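Side-chain contacts in two-domain protein containing predicted PHP-like metal-dependent phosphoesterase (Bacteroides vulgatus ATCC 8482, PDB 3E38), which probably acts as a zinc-dependent phosphoesterase of the PHP type, with three zinc ions in one domain and an Ig-like domain beside it: residues H24-S27 against V28-G32; T54-I57 against E58-P61; W135-P138 against G139-S142; T148-P152 against E153-L157; G165-V168 against A169-H172. All blocks are in the same frame, centred on the assembly; numbering follows the deposited sequence.

Contact 1: H24-S27 against V28-G32; sequences HMHS and VFSDG. With ZN (zinc ion), chain I; ZN (zinc ion), chain J.
His26 holds CG anti to its own carbonyl carbon (chi1 -57°), while Ser30 tucks OG between its backbone N and carbonyl carbon. These two torsions bring the imidazole edge to the hydroxyl across a tight loop. His26 ND1 donates to Ser30 OG at 3.2 Å, fairly straight (159°), and the oxygen lies close to the ring plane. This bond at ND1 and the zinc ion bound by His26 NE2, 2.2 Å away, together fix the rotation of the ring. His24 NE2 and water 1 bind the same metal, and Glu93 and Asp194 complete its protein ligands. Asp31 comes over one face of the His26 ring, its carboxylate turned 83° from the ring plane. Both Asp31 oxygens bind a second zinc ion. His56 and His196 complete its protein ligands. A type I turn runs from Ser27 to Ser30 and carries Ser30 back beside His26. Ser30 N donates to Ser27 O at 3.1 Å, from above the carbonyl plane, and Gly32 N adds a weak bond to the same oxygen. Phe29 N donates to Ser27 OG at 3.3 Å. Glu55 of strand 50-56 takes both serine hydroxyls as partners. The HxH pair is a hallmark of PHP metal centres. Here the chemistry implies a layered site: metal ligand, then serine, then buried carboxylate, with Ser30 linking His26 to Glu55.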
loop_
_atom_site.group_PDB
_atom_site.type_symbol
_atom_site.label_atom_id
_atom_site.label_comp_id
_atom_site.label_asym_id
_atom_site.label_seq_id
_atom_site.Cartn_x
_atom_site.Cartn_y
_atom_site.Cartn_z
ATOM N N HIS B 24 3.179 -20.315 18.590
ATOM C CA HIS B 24 4.192 -19.642 19.410
ATOM C C HIS B 24 4.050 -18.137 19.366
ATOM O O HIS B 24 4.282 -17.480 18.365
ATOM C CB HIS B 24 5.574 -20.038 18.882
ATOM C CG HIS B 24 6.718 -19.636 19.747
ATOM N ND1 HIS B 24 7.956 -20.231 19.631
ATOM C CD2 HIS B 24 6.810 -18.772 20.780
ATOM C CE1 HIS B 24 8.777 -19.718 20.526
ATOM N NE2 HIS B 24 8.112 -18.827 21.236
HETATM N N MSE B 25 3.631 -17.604 20.489
HETATM C CA MSE B 25 3.448 -16.180 20.612
HETATM C C MSE B 25 3.355 -15.783 22.067
HETATM O O MSE B 25 3.179 -16.641 22.939
HETATM C CB MSE B 25 2.199 -15.764 19.860
HETATM C CG MSE B 25 0.930 -16.268 20.455
HETATM SE SE MSE B 25 -0.611 -15.953 19.287
HETATM C CE MSE B 25 0.014 -16.969 17.804
ATOM N N HIS B 26 3.383 -14.469 22.268
ATOM C CA HIS B 26 3.436 -13.844 23.592
ATOM C C HIS B 26 2.573 -12.644 23.834
ATOM O O HIS B 26 2.222 -11.933 22.924
ATOM C CB HIS B 26 4.873 -13.438 23.871
ATOM C CG HIS B 26 5.825 -14.583 23.782
ATOM N ND1 HIS B 26 6.166 -15.361 24.867
ATOM C CD2 HIS B 26 6.478 -15.101 22.721
ATOM C CE1 HIS B 26 7.025 -16.288 24.478
ATOM N NE2 HIS B 26 7.242 -16.137 23.178
ATOM N N SER B 27 2.205 -12.493 25.108
ATOM C CA SER B 27 1.392 -11.365 25.586
ATOM C C SER B 27 2.119 -10.718 26.760
ATOM O O SER B 27 3.204 -11.114 27.115
ATOM C CB SER B 27 -0.023 -11.771 26.003
ATOM O OG SER B 27 -0.100 -12.412 27.290
ATOM N N VAL B 28 1.511 -9.696 27.328
ATOM C CA VAL B 28 2.097 -8.983 28.446
ATOM C C VAL B 28 2.232 -9.858 29.726
ATOM O O VAL B 28 2.751 -9.404 30.757
ATOM C CB VAL B 28 1.219 -7.711 28.821
ATOM C CG1 VAL B 28 1.363 -6.616 27.769
ATOM C CG2 VAL B 28 -0.212 -8.095 29.054
ATOM N N PHE B 29 1.737 -11.096 29.629
ATOM C CA PHE B 29 1.712 -12.054 30.745
ATOM C C PHE B 29 3.049 -12.784 30.779
ATOM O O PHE B 29 3.349 -13.536 31.689
ATOM C CB PHE B 29 0.462 -12.936 30.723
ATOM C CG PHE B 29 -0.777 -12.237 31.279
ATOM C CD1 PHE B 29 -1.544 -11.405 30.497
ATOM C CD2 PHE B 29 -1.182 -12.445 32.567
ATOM C CE1 PHE B 29 -2.639 -10.744 31.013
ATOM C CE2 PHE B 29 -2.271 -11.782 33.108
ATOM C CZ PHE B 29 -3.019 -10.941 32.304
ATOM N N SER B 30 3.851 -12.503 29.753
ATOM C CA SER B 30 5.303 -12.817 29.756
ATOM C C SER B 30 5.978 -11.552 29.241
ATOM O O SER B 30 5.801 -10.501 29.835
ATOM C CB SER B 30 5.773 -14.084 28.992
ATOM O OG SER B 30 5.219 -14.201 27.705
ATOM N N ASP B 31 6.669 -11.667 28.110
ATOM C CA ASP B 31 7.474 -10.556 27.523
ATOM C C ASP B 31 6.848 -9.967 26.265
ATOM O O ASP B 31 7.404 -9.139 25.596
ATOM C CB ASP B 31 8.954 -10.979 27.268
ATOM C CG ASP B 31 9.101 -12.091 26.239
ATOM O OD1 ASP B 31 8.084 -12.729 25.956
ATOM O OD2 ASP B 31 10.236 -12.367 25.718
ATOM N N GLY B 32 5.663 -10.428 25.960
ATOM C CA GLY B 32 4.868 -9.858 24.878
ATOM C C GLY B 32 4.412 -8.443 25.218
ATOM O O GLY B 32 4.463 -8.022 26.365
HETATM ZN ZN ZN I . 9.023 -17.218 22.406
HETATM ZN ZN ZN J . 9.942 -13.778 24.634
HETATM O O HOH W 1 10.856 -18.126 21.871
#

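Contact 2: T54-I57 against E58-P61; sequences TEHI and EYRP. With ZN (zinc ion), chain J.
The Tyr59 ring turns its edge to one face of the His56 imidazole, an edge-to-face pair with centroids 5.7 Å apart and planes at 74°. Tyr59 CD2 does the touching, 4.0 Å from His56 CD2. Pro61 CD sits over one face of the tyrosine, and the His26 ring stacks with His56. Tyr59 sends CG anti to its backbone N (chi1 -175°), which helps bring its ring alongside His56. Tyr59 O also lies 3.1 Å from His56 CB. His56 NE2 binds a zinc ion at 2.1 Å, and ND1 bonds to Thr95 OG1, so both ring nitrogens are held. Glu58 bends at chi2 (81°) and folds its carboxylate back over Ile57, with Glu58 OE1 3.4 Å from Ile57 CB. There OE1 accepts from Thr95 N, and OE2 forms a salt bridge with Arg96. With an alanine here, Arg96 is likely to lose this salt-bridge partner and Thr95 N its acceptor. Water 2 bridges the turn: it donates to Ile57 O at 2.7 Å and accepts from Arg60 NE at 2.9 Å. Arg60 NH1 bonds to Ser68 O. The segment thus carries the chain off the end of strand 50-56, beside the parallel strand 87-95, into the loop that leads to helix 72-83.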
loop_
_atom_site.group_PDB
_atom_site.type_symbol
_atom_site.label_atom_id
_atom_site.label_comp_id
_atom_site.label_asym_id
_atom_site.label_seq_id
_atom_site.Cartn_x
_atom_site.Cartn_y
_atom_site.Cartn_z
ATOM N N THR B 54 1.821 -18.987 24.005
ATOM C CA THR B 54 2.834 -19.744 24.700
ATOM C C THR B 54 3.771 -18.856 25.478
ATOM O O THR B 54 4.893 -18.623 25.076
ATOM C CB THR B 54 3.652 -20.583 23.710
ATOM O OG1 THR B 54 4.433 -19.714 22.882
ATOM C CG2 THR B 54 2.739 -21.456 22.870
ATOM N N GLU B 55 3.301 -18.426 26.641
ATOM C CA GLU B 55 4.074 -17.552 27.528
ATOM C C GLU B 55 5.310 -18.282 28.068
ATOM O O GLU B 55 5.354 -19.512 28.224
ATOM C CB GLU B 55 3.259 -17.022 28.718
ATOM C CG GLU B 55 1.837 -16.431 28.473
ATOM C CD GLU B 55 1.737 -15.185 27.618
ATOM O OE1 GLU B 55 2.754 -14.657 27.118
ATOM O OE2 GLU B 55 0.579 -14.718 27.452
ATOM N N HIS B 56 6.340 -17.490 28.319
ATOM C CA HIS B 56 7.535 -18.003 28.960
ATOM C C HIS B 56 7.105 -18.399 30.356
ATOM O O HIS B 56 6.359 -17.675 31.030
ATOM C CB HIS B 56 8.642 -16.942 29.110
ATOM C CG HIS B 56 9.234 -16.478 27.824
ATOM N ND1 HIS B 56 10.146 -17.231 27.113
ATOM C CD2 HIS B 56 9.076 -15.328 27.136
ATOM C CE1 HIS B 56 10.503 -16.572 26.030
ATOM N NE2 HIS B 56 9.861 -15.415 26.013
ATOM N N ILE B 57 7.612 -19.540 30.781
ATOM C CA ILE B 57 7.393 -20.028 32.113
ATOM C C ILE B 57 8.347 -19.253 33.014
ATOM O O ILE B 57 7.926 -18.634 33.997
ATOM C CB ILE B 57 7.670 -21.577 32.250
ATOM C CG1 ILE B 57 6.584 -22.381 31.500
ATOM C CG2 ILE B 57 7.798 -21.978 33.734
ATOM C CD1 ILE B 57 5.180 -22.329 32.142
ATOM N N GLU B 58 9.615 -19.222 32.609
ATOM C CA GLU B 58 10.690 -18.677 33.460
ATOM C C GLU B 58 10.908 -17.175 33.331
ATOM O O GLU B 58 11.479 -16.554 34.205
ATOM C CB GLU B 58 12.030 -19.389 33.187
ATOM C CG GLU B 58 12.015 -20.892 33.399
ATOM C CD GLU B 58 11.443 -21.642 32.228
ATOM O OE1 GLU B 58 10.868 -20.984 31.344
ATOM O OE2 GLU B 58 11.587 -22.877 32.177
ATOM N N TYR B 59 10.429 -16.590 32.248
ATOM C CA TYR B 59 10.664 -15.183 32.000
ATOM C C TYR B 59 9.394 -14.364 31.883
ATOM O O TYR B 59 8.709 -14.381 30.871
ATOM C CB TYR B 59 11.500 -15.055 30.739
ATOM C CG TYR B 59 11.940 -13.650 30.408
ATOM C CD1 TYR B 59 12.702 -12.928 31.316
ATOM C CD2 TYR B 59 11.640 -13.065 29.175
ATOM C CE1 TYR B 59 13.146 -11.659 31.017
ATOM C CE2 TYR B 59 12.088 -11.791 28.851
ATOM C CZ TYR B 59 12.837 -11.095 29.794
ATOM O OH TYR B 59 13.296 -9.820 29.560
ATOM N N ARG B 60 9.162 -13.584 32.922
ATOM C CA ARG B 60 7.950 -12.720 33.051
ATOM C C ARG B 60 8.349 -11.358 33.606
ATOM O O ARG B 60 8.223 -11.068 34.789
ATOM C CB ARG B 60 6.936 -13.409 33.981
ATOM C CG ARG B 60 6.407 -14.771 33.434
ATOM C CD ARG B 60 5.244 -15.275 34.230
ATOM N NE ARG B 60 5.678 -15.748 35.537
ATOM C CZ ARG B 60 4.851 -16.047 36.536
ATOM N NH1 ARG B 60 3.524 -15.900 36.422
ATOM N NH2 ARG B 60 5.365 -16.463 37.669
ATOM N N PRO B 61 8.860 -10.508 32.738
ATOM C CA PRO B 61 9.412 -9.273 33.264
ATOM C C PRO B 61 8.385 -8.262 33.722
ATOM O O PRO B 61 8.764 -7.227 34.255
ATOM C CB PRO B 61 10.172 -8.711 32.067
ATOM C CG PRO B 61 9.403 -9.204 30.887
ATOM C CD PRO B 61 9.068 -10.637 31.300
HETATM ZN ZN ZN J . 9.942 -13.778 24.634
HETATM O O HOH W 2 8.411 -16.645 35.817
#

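Contact 3: W135-P138 against G139-S142; sequences WNHP and GWDS. With ZN (zinc ion), chain H.
Pro138 O is gripped by water 3, at 2.7 Å, and by the amide NE2 of Gln144. The same water lies between two carbonyls of a type I turn, within 2.8 Å of Trp140 O. The turn is closed by Trp140 N, which donates to His137 O at 3.1 Å. That bond is fairly straight (160°), but the donor stands above the carbonyl plane. The turn puts the His137 and Trp140 side chains next to each other, pointing the same way. Trp140 sends its indole out with CG anti to its backbone N (chi1 -175°), which brings the benzo part over one face of the imidazole. Asn136 CB lies over the other, toward its rim. The ring centroids are 4.9 Å apart and the planes meet obliquely, at 62°. His137 CE1 and Trp140 CE3 come closest, at 3.5 Å. Ser142 CB lies over the centre of one indole face. His137 NE2 binds a zinc ion at 2.2 Å, which His102 and Glu93 also hold. Water 1, another ligand of that metal, sits at the imidazole edge. Were the indole cut back to an alanine, one face of His137 would probably lose its cover and the imidazole turn more freely. Asp141 OD2 is hydrogen-bonded to the backbone N of Arg297 of a neighbouring subunit. Pro138 CB sits over one face of Trp135, toward its rim, where strand 132-135 ends. From there the loop runs beside strand 165-170 and on toward helix 152-159.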
loop_
_atom_site.group_PDB
_atom_site.type_symbol
_atom_site.label_atom_id
_atom_site.label_comp_id
_atom_site.label_asym_id
_atom_site.label_seq_id
_atom_site.Cartn_x
_atom_site.Cartn_y
_atom_site.Cartn_z
ATOM N N TRP B 135 11.296 -27.999 19.694
ATOM C CA TRP B 135 12.447 -27.116 19.870
ATOM C C TRP B 135 12.242 -25.774 19.120
ATOM O O TRP B 135 11.994 -25.727 17.901
ATOM C CB TRP B 135 13.704 -27.858 19.427
ATOM C CG TRP B 135 14.970 -27.147 19.626
ATOM C CD1 TRP B 135 15.201 -26.073 20.429
ATOM C CD2 TRP B 135 16.245 -27.543 19.103
ATOM N NE1 TRP B 135 16.533 -25.734 20.399
ATOM C CE2 TRP B 135 17.197 -26.628 19.595
ATOM C CE3 TRP B 135 16.663 -28.570 18.263
ATOM C CZ2 TRP B 135 18.549 -26.702 19.255
ATOM C CZ3 TRP B 135 17.999 -28.667 17.947
ATOM C CH2 TRP B 135 18.931 -27.726 18.435
ATOM N N ASN B 136 12.331 -24.686 19.889
ATOM C CA ASN B 136 12.223 -23.333 19.344
ATOM C C ASN B 136 13.553 -22.735 18.869
ATOM O O ASN B 136 14.592 -22.894 19.487
ATOM C CB ASN B 136 11.607 -22.348 20.357
ATOM C CG ASN B 136 10.275 -22.789 20.882
ATOM O OD1 ASN B 136 9.535 -23.509 20.220
ATOM N ND2 ASN B 136 9.964 -22.369 22.096
ATOM N N HIS B 137 13.460 -21.998 17.764
ATOM C CA HIS B 137 14.582 -21.260 17.199
ATOM C C HIS B 137 15.938 -21.873 17.505
ATOM O O HIS B 137 16.742 -21.286 18.189
ATOM C CB HIS B 137 14.551 -19.789 17.660
ATOM C CG HIS B 137 14.232 -19.583 19.111
ATOM N ND1 HIS B 137 15.126 -19.858 20.124
ATOM C CD2 HIS B 137 13.135 -19.053 19.710
ATOM C CE1 HIS B 137 14.578 -19.542 21.281
ATOM N NE2 HIS B 137 13.366 -19.073 21.058
ATOM N N PRO B 138 16.185 -23.071 16.994
ATOM C CA PRO B 138 17.483 -23.672 17.253
ATOM C C PRO B 138 18.620 -22.737 16.849
ATOM O O PRO B 138 19.635 -22.621 17.527
ATOM C CB PRO B 138 17.457 -24.954 16.384
ATOM C CG PRO B 138 16.181 -24.865 15.518
ATOM C CD PRO B 138 15.269 -23.952 16.249
ATOM N N GLY B 139 18.360 -21.997 15.786
ATOM C CA GLY B 139 19.346 -21.117 15.159
ATOM C C GLY B 139 19.516 -19.720 15.723
ATOM O O GLY B 139 20.440 -19.002 15.346
ATOM N N TRP B 140 18.640 -19.338 16.632
ATOM C CA TRP B 140 18.707 -17.991 17.232
ATOM C C TRP B 140 20.143 -17.750 17.639
ATOM O O TRP B 140 20.704 -18.501 18.452
ATOM C CB TRP B 140 17.805 -17.934 18.433
ATOM C CG TRP B 140 17.653 -16.613 19.112
ATOM C CD1 TRP B 140 17.577 -15.372 18.527
ATOM C CD2 TRP B 140 17.388 -16.418 20.505
ATOM N NE1 TRP B 140 17.340 -14.410 19.491
ATOM C CE2 TRP B 140 17.208 -15.028 20.709
ATOM C CE3 TRP B 140 17.300 -17.288 21.609
ATOM C CZ2 TRP B 140 16.948 -14.488 21.973
ATOM C CZ3 TRP B 140 17.059 -16.752 22.855
ATOM C CH2 TRP B 140 16.868 -15.364 23.030
ATOM N N ASP B 141 20.719 -16.686 17.100
ATOM C CA ASP B 141 22.175 -16.444 17.242
ATOM C C ASP B 141 22.578 -16.018 18.627
ATOM O O ASP B 141 23.771 -16.021 18.975
ATOM C CB ASP B 141 22.723 -15.441 16.179
ATOM C CG ASP B 141 22.015 -14.075 16.183
ATOM O OD1 ASP B 141 21.282 -13.734 17.144
ATOM O OD2 ASP B 141 22.192 -13.350 15.171
ATOM N N SER B 142 21.575 -15.679 19.415
ATOM C CA SER B 142 21.827 -15.233 20.779
ATOM C C SER B 142 22.349 -16.393 21.637
ATOM O O SER B 142 23.144 -16.231 22.566
ATOM C CB SER B 142 20.572 -14.636 21.405
ATOM O OG SER B 142 20.843 -14.339 22.762
HETATM ZN ZN ZN H . 12.306 -18.474 22.899
HETATM O O HOH W 3 19.858 -20.861 19.611
HETATM O O HOH W 1 10.856 -18.126 21.871
#

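Contact 4: T148-P152 against E153-L157; sequences TKWWP and EHTAL
Trp150 and His154 run antiparallel, one over the other, where the chain enters a helix. Trp150 swings CG anti to its backbone N (chi1 -177°), laying the indole alongside the first helical turn. His154 CB then rests over the indole face, a CH-pi contact 3.9 Å from the centroid of the five-membered ring of Trp150. The imidazole presents its edge to the same ring system, with planes at 63°. Thr155 holds OG1 beside its own backbone N (chi1 -82°), where it meets the indole edge. Trp150 NE1 donates to Thr155 OG1 at 2.7 Å, nearly in the ring plane. The next tryptophan turns differently, its CG anti to the carbonyl carbon, which lays the indole next to the imidazole. Trp151 CD1 approaches His154 CE1 to 3.3 Å, an oblique pair. Trp150, Trp151 and His154 thus form an aromatic cluster at the helix start. Trp151 is the N-cap. Trp151 N donates to His154 ND1 at 2.9 Å, in the imidazole plane, so the side chain three residues on caps the N-cap amide. His154 NE2 bonds to Pro100 O, so both ring nitrogens are used, consistent with a neutral ring protonated at NE2. Glu153 bends at chi2 and brings OE1 against Pro152 CD, 3.3 Å away. Ala156 N donates to Pro152 O at 3.0 Å as the helix gets under way. Helix 152-159 links strand 132-135 to strand 165-170. Trp150 also meets Trp181 and Lys185 of helix 176-185, and Leu157 packs on Phe103 of strand 102-106.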
loop_
_atom_site.group_PDB
_atom_site.type_symbol
_atom_site.label_atom_id
_atom_site.label_comp_id
_atom_site.label_asym_id
_atom_site.label_seq_id
_atom_site.Cartn_x
_atom_site.Cartn_y
_atom_site.Cartn_z
ATOM N N THR B 148 24.497 -23.352 14.126
ATOM C CA THR B 148 23.284 -24.002 14.681
ATOM C C THR B 148 23.535 -25.478 14.885
ATOM O O THR B 148 23.388 -26.284 13.973
ATOM C CB THR B 148 22.066 -23.855 13.753
ATOM O OG1 THR B 148 21.943 -22.494 13.366
ATOM C CG2 THR B 148 20.767 -24.316 14.430
ATOM N N LYS B 149 23.924 -25.826 16.099
ATOM C CA LYS B 149 24.230 -27.217 16.425
ATOM C C LYS B 149 23.158 -27.954 17.192
ATOM O O LYS B 149 22.194 -27.373 17.770
ATOM C CB LYS B 149 25.507 -27.290 17.259
ATOM C CG LYS B 149 26.670 -26.643 16.577
ATOM C CD LYS B 149 27.888 -26.542 17.460
ATOM C CE LYS B 149 29.045 -25.937 16.653
ATOM N NZ LYS B 149 30.286 -25.743 17.455
ATOM N N TRP B 150 23.404 -29.259 17.169
ATOM C CA TRP B 150 22.619 -30.294 17.857
ATOM C C TRP B 150 23.468 -30.767 19.018
ATOM O O TRP B 150 24.561 -31.268 18.849
ATOM C CB TRP B 150 22.270 -31.465 16.933
ATOM C CG TRP B 150 21.407 -32.528 17.574
ATOM C CD1 TRP B 150 21.833 -33.527 18.399
ATOM C CD2 TRP B 150 19.995 -32.731 17.407
ATOM N NE1 TRP B 150 20.776 -34.320 18.784
ATOM C CE2 TRP B 150 19.635 -33.859 18.185
ATOM C CE3 TRP B 150 19.003 -32.071 16.689
ATOM C CZ2 TRP B 150 18.311 -34.338 18.268
ATOM C CZ3 TRP B 150 17.662 -32.544 16.784
ATOM C CH2 TRP B 150 17.343 -33.666 17.553
ATOM N N TRP B 151 22.962 -30.576 20.218
ATOM C CA TRP B 151 23.726 -30.937 21.415
ATOM C C TRP B 151 23.350 -32.297 21.963
ATOM O O TRP B 151 22.380 -32.910 21.542
ATOM C CB TRP B 151 23.535 -29.877 22.492
ATOM C CG TRP B 151 23.961 -28.537 22.037
ATOM C CD1 TRP B 151 23.555 -27.885 20.900
ATOM C CD2 TRP B 151 24.798 -27.629 22.737
ATOM N NE1 TRP B 151 24.117 -26.643 20.846
ATOM C CE2 TRP B 151 24.881 -26.456 21.962
ATOM C CE3 TRP B 151 25.461 -27.677 23.955
ATOM C CZ2 TRP B 151 25.632 -25.373 22.346
ATOM C CZ3 TRP B 151 26.228 -26.592 24.329
ATOM C CH2 TRP B 151 26.303 -25.458 23.531
ATOM N N PRO B 152 24.128 -32.776 22.920
ATOM C CA PRO B 152 23.819 -34.119 23.442
ATOM C C PRO B 152 22.502 -34.135 24.230
ATOM O O PRO B 152 21.891 -35.178 24.418
ATOM C CB PRO B 152 25.059 -34.476 24.306
ATOM C CG PRO B 152 26.119 -33.426 23.967
ATOM C CD PRO B 152 25.376 -32.207 23.461
ATOM N N GLU B 153 22.048 -32.953 24.611
ATOM C CA GLU B 153 20.792 -32.799 25.364
ATOM C C GLU B 153 19.597 -32.886 24.456
ATOM O O GLU B 153 18.512 -33.266 24.863
ATOM C CB GLU B 153 20.690 -31.445 26.062
ATOM C CG GLU B 153 21.612 -31.270 27.234
ATOM C CD GLU B 153 22.971 -30.723 26.858
ATOM O OE1 GLU B 153 23.416 -30.861 25.700
ATOM O OE2 GLU B 153 23.590 -30.136 27.753
ATOM N N HIS B 154 19.790 -32.455 23.229
ATOM C CA HIS B 154 18.705 -32.514 22.278
ATOM C C HIS B 154 18.544 -33.999 21.945
ATOM O O HIS B 154 17.459 -34.511 21.737
ATOM C CB HIS B 154 18.964 -31.589 21.067
ATOM C CG HIS B 154 19.241 -30.164 21.464
ATOM N ND1 HIS B 154 20.476 -29.569 21.295
ATOM C CD2 HIS B 154 18.452 -29.237 22.079
ATOM C CE1 HIS B 154 20.436 -28.339 21.781
ATOM N NE2 HIS B 154 19.224 -28.116 22.271
ATOM N N THR B 155 19.643 -34.708 21.981
ATOM C CA THR B 155 19.599 -36.129 21.691
ATOM C C THR B 155 18.857 -36.838 22.789
ATOM O O THR B 155 18.068 -37.755 22.553
ATOM C CB THR B 155 21.007 -36.734 21.559
ATOM O OG1 THR B 155 21.488 -36.479 20.241
ATOM C CG2 THR B 155 20.953 -38.212 21.768
ATOM N N ALA B 156 19.136 -36.403 24.004
ATOM C CA ALA B 156 18.515 -37.004 25.174
ATOM C C ALA B 156 17.033 -36.731 25.107
ATOM O O ALA B 156 16.213 -37.627 25.086
ATOM C CB ALA B 156 19.108 -36.441 26.470
ATOM N N LEU B 157 16.720 -35.460 25.070
ATOM C CA LEU B 157 15.322 -35.011 25.011
ATOM C C LEU B 157 14.558 -35.772 23.936
ATOM O O LEU B 157 13.432 -36.199 24.136
ATOM C CB LEU B 157 15.240 -33.503 24.747
ATOM C CG LEU B 157 15.429 -32.584 25.951
ATOM C CD1 LEU B 157 15.922 -31.223 25.522
ATOM C CD2 LEU B 157 14.103 -32.483 26.717
#

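Contact 5: G165-V168 against A169-H172; sequences GIEV and ANGH
Between Glu167 and Asn170 the strand turns a corner at Val168, whose backbone leaves the extended form for one residue before strand geometry resumes at Ala169. This is the second strand of a beta-alpha-beta unit formed with strand 132-135 and helix 152-159. Past the corner it leads into a short hairpin with strand 173-174. The kink brings Glu167 and Asn170 to the same place, where their side chains cross. Glu167 is extended beyond CG and reaches along toward Asn170. Asn170 sets CG anti to its backbone N (chi1 -171°), which swings the amide back toward it. Asn170 ND2 donates to Glu167 OE1 at 2.7 Å, almost straight (171°). The acceptor lies in the amide plane, but the N-H arrives on the syn side of the carboxylate, 31° out of its plane. Each carboxylate oxygen has more than one partner. OE1 also accepts from the backbone N of His137, while OE2 pairs with Thr192 OG1 and with an imidazole nitrogen. Asn170 ND2 has a second acceptor in Asp194 OD2. These neighbours include zinc ligands, so Glu167 and Asn170 form a buried second shell that probably helps position the first. Val168 and Ala169 turn to apolar neighbours instead: Val168 packs on Ala178 of helix 176-185, and Ala169 on Phe239 of strand 235-239. On the metal side, Glu167 OE2 is hydrogen-bonded to ND1 of His24, whose other ring nitrogen, NE2, binds zinc.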
loop_
_atom_site.group_PDB
_atom_site.type_symbol
_atom_site.label_atom_id
_atom_site.label_comp_id
_atom_site.label_asym_id
_atom_site.label_seq_id
_atom_site.Cartn_x
_atom_site.Cartn_y
_atom_site.Cartn_z
ATOM N N GLY B 165 8.886 -32.060 17.290
ATOM C CA GLY B 165 9.134 -31.157 16.185
ATOM C C GLY B 165 10.198 -30.163 16.495
ATOM O O GLY B 165 10.759 -30.130 17.601
ATOM N N ILE B 166 10.508 -29.398 15.467
ATOM C CA ILE B 166 11.479 -28.308 15.554
ATOM C C ILE B 166 11.000 -27.197 14.689
ATOM O O ILE B 166 10.449 -27.448 13.630
ATOM C CB ILE B 166 12.846 -28.698 15.010
ATOM C CG1 ILE B 166 13.280 -30.025 15.588
ATOM C CG2 ILE B 166 13.907 -27.614 15.299
ATOM C CD1 ILE B 166 14.647 -30.461 15.049
ATOM N N GLU B 167 11.157 -25.977 15.185
ATOM C CA GLU B 167 10.877 -24.786 14.397
ATOM C C GLU B 167 11.934 -24.671 13.315
ATOM O O GLU B 167 13.156 -24.675 13.592
ATOM C CB GLU B 167 10.881 -23.536 15.257
ATOM C CG GLU B 167 9.644 -23.407 16.106
ATOM C CD GLU B 167 9.593 -22.073 16.876
ATOM O OE1 GLU B 167 10.685 -21.476 17.070
ATOM O OE2 GLU B 167 8.482 -21.662 17.319
ATOM N N VAL B 168 11.460 -24.665 12.073
ATOM C CA VAL B 168 12.346 -24.545 10.871
ATOM C C VAL B 168 12.349 -23.091 10.425
ATOM O O VAL B 168 13.161 -22.637 9.603
ATOM C CB VAL B 168 11.956 -25.476 9.688
ATOM C CG1 VAL B 168 12.316 -26.955 10.036
ATOM C CG2 VAL B 168 10.466 -25.260 9.238
ATOM N N ALA B 169 11.426 -22.372 11.035
ATOM C CA ALA B 169 11.252 -20.958 10.771
ATOM C C ALA B 169 10.508 -20.264 11.910
ATOM O O ALA B 169 9.456 -20.691 12.316
ATOM C CB ALA B 169 10.559 -20.764 9.441
ATOM N N ASN B 170 11.132 -19.200 12.417
ATOM C CA ASN B 170 10.631 -18.360 13.533
ATOM C C ASN B 170 10.694 -16.880 13.178
ATOM O O ASN B 170 11.758 -16.293 13.022
ATOM C CB ASN B 170 11.451 -18.640 14.809
ATOM C CG ASN B 170 10.878 -17.985 16.064
ATOM O OD1 ASN B 170 10.766 -16.782 16.117
ATOM N ND2 ASN B 170 10.573 -18.788 17.104
ATOM N N GLY B 171 9.539 -16.274 13.050
ATOM C CA GLY B 171 9.479 -14.865 12.679
ATOM C C GLY B 171 10.235 -14.698 11.379
ATOM O O GLY B 171 9.921 -15.334 10.402
ATOM N N HIS B 172 11.252 -13.849 11.390
ATOM C CA HIS B 172 12.032 -13.552 10.182
ATOM C C HIS B 172 13.298 -14.410 10.139
ATOM O O HIS B 172 14.178 -14.172 9.360
ATOM C CB HIS B 172 12.303 -12.058 10.095
ATOM C CG HIS B 172 11.038 -11.239 9.988
ATOM N ND1 HIS B 172 10.211 -11.324 8.895
ATOM C CD2 HIS B 172 10.435 -10.379 10.848
ATOM C CE1 HIS B 172 9.171 -10.514 9.059
ATOM N NE2 HIS B 172 9.279 -9.921 10.235
#

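Overall arrangement
Contacts 1, 3 and 5 are buried, contact 2 is partly so, and contact 4 lies at the surface. Contacts 1, 2 and 3 supply zinc ligands from loops or strand ends. Contacts 1 and 2 share a zinc ion, and water 1 joins contact 1 to contact 3. Contact 5 binds no metal but hydrogen-bonds to ligand residues of contacts 1 and 3. Contacts 2 and 5 reach the same sheet, their centres about 19 Å apart. Contact 4 has a different chemistry, aromatic packing and helix capping, with its nearest atoms about 14 Å from contact 1. It still touches contact 3 through Trp135, Pro138 and Gly139, and contact 5 through Trp150 and Ile166.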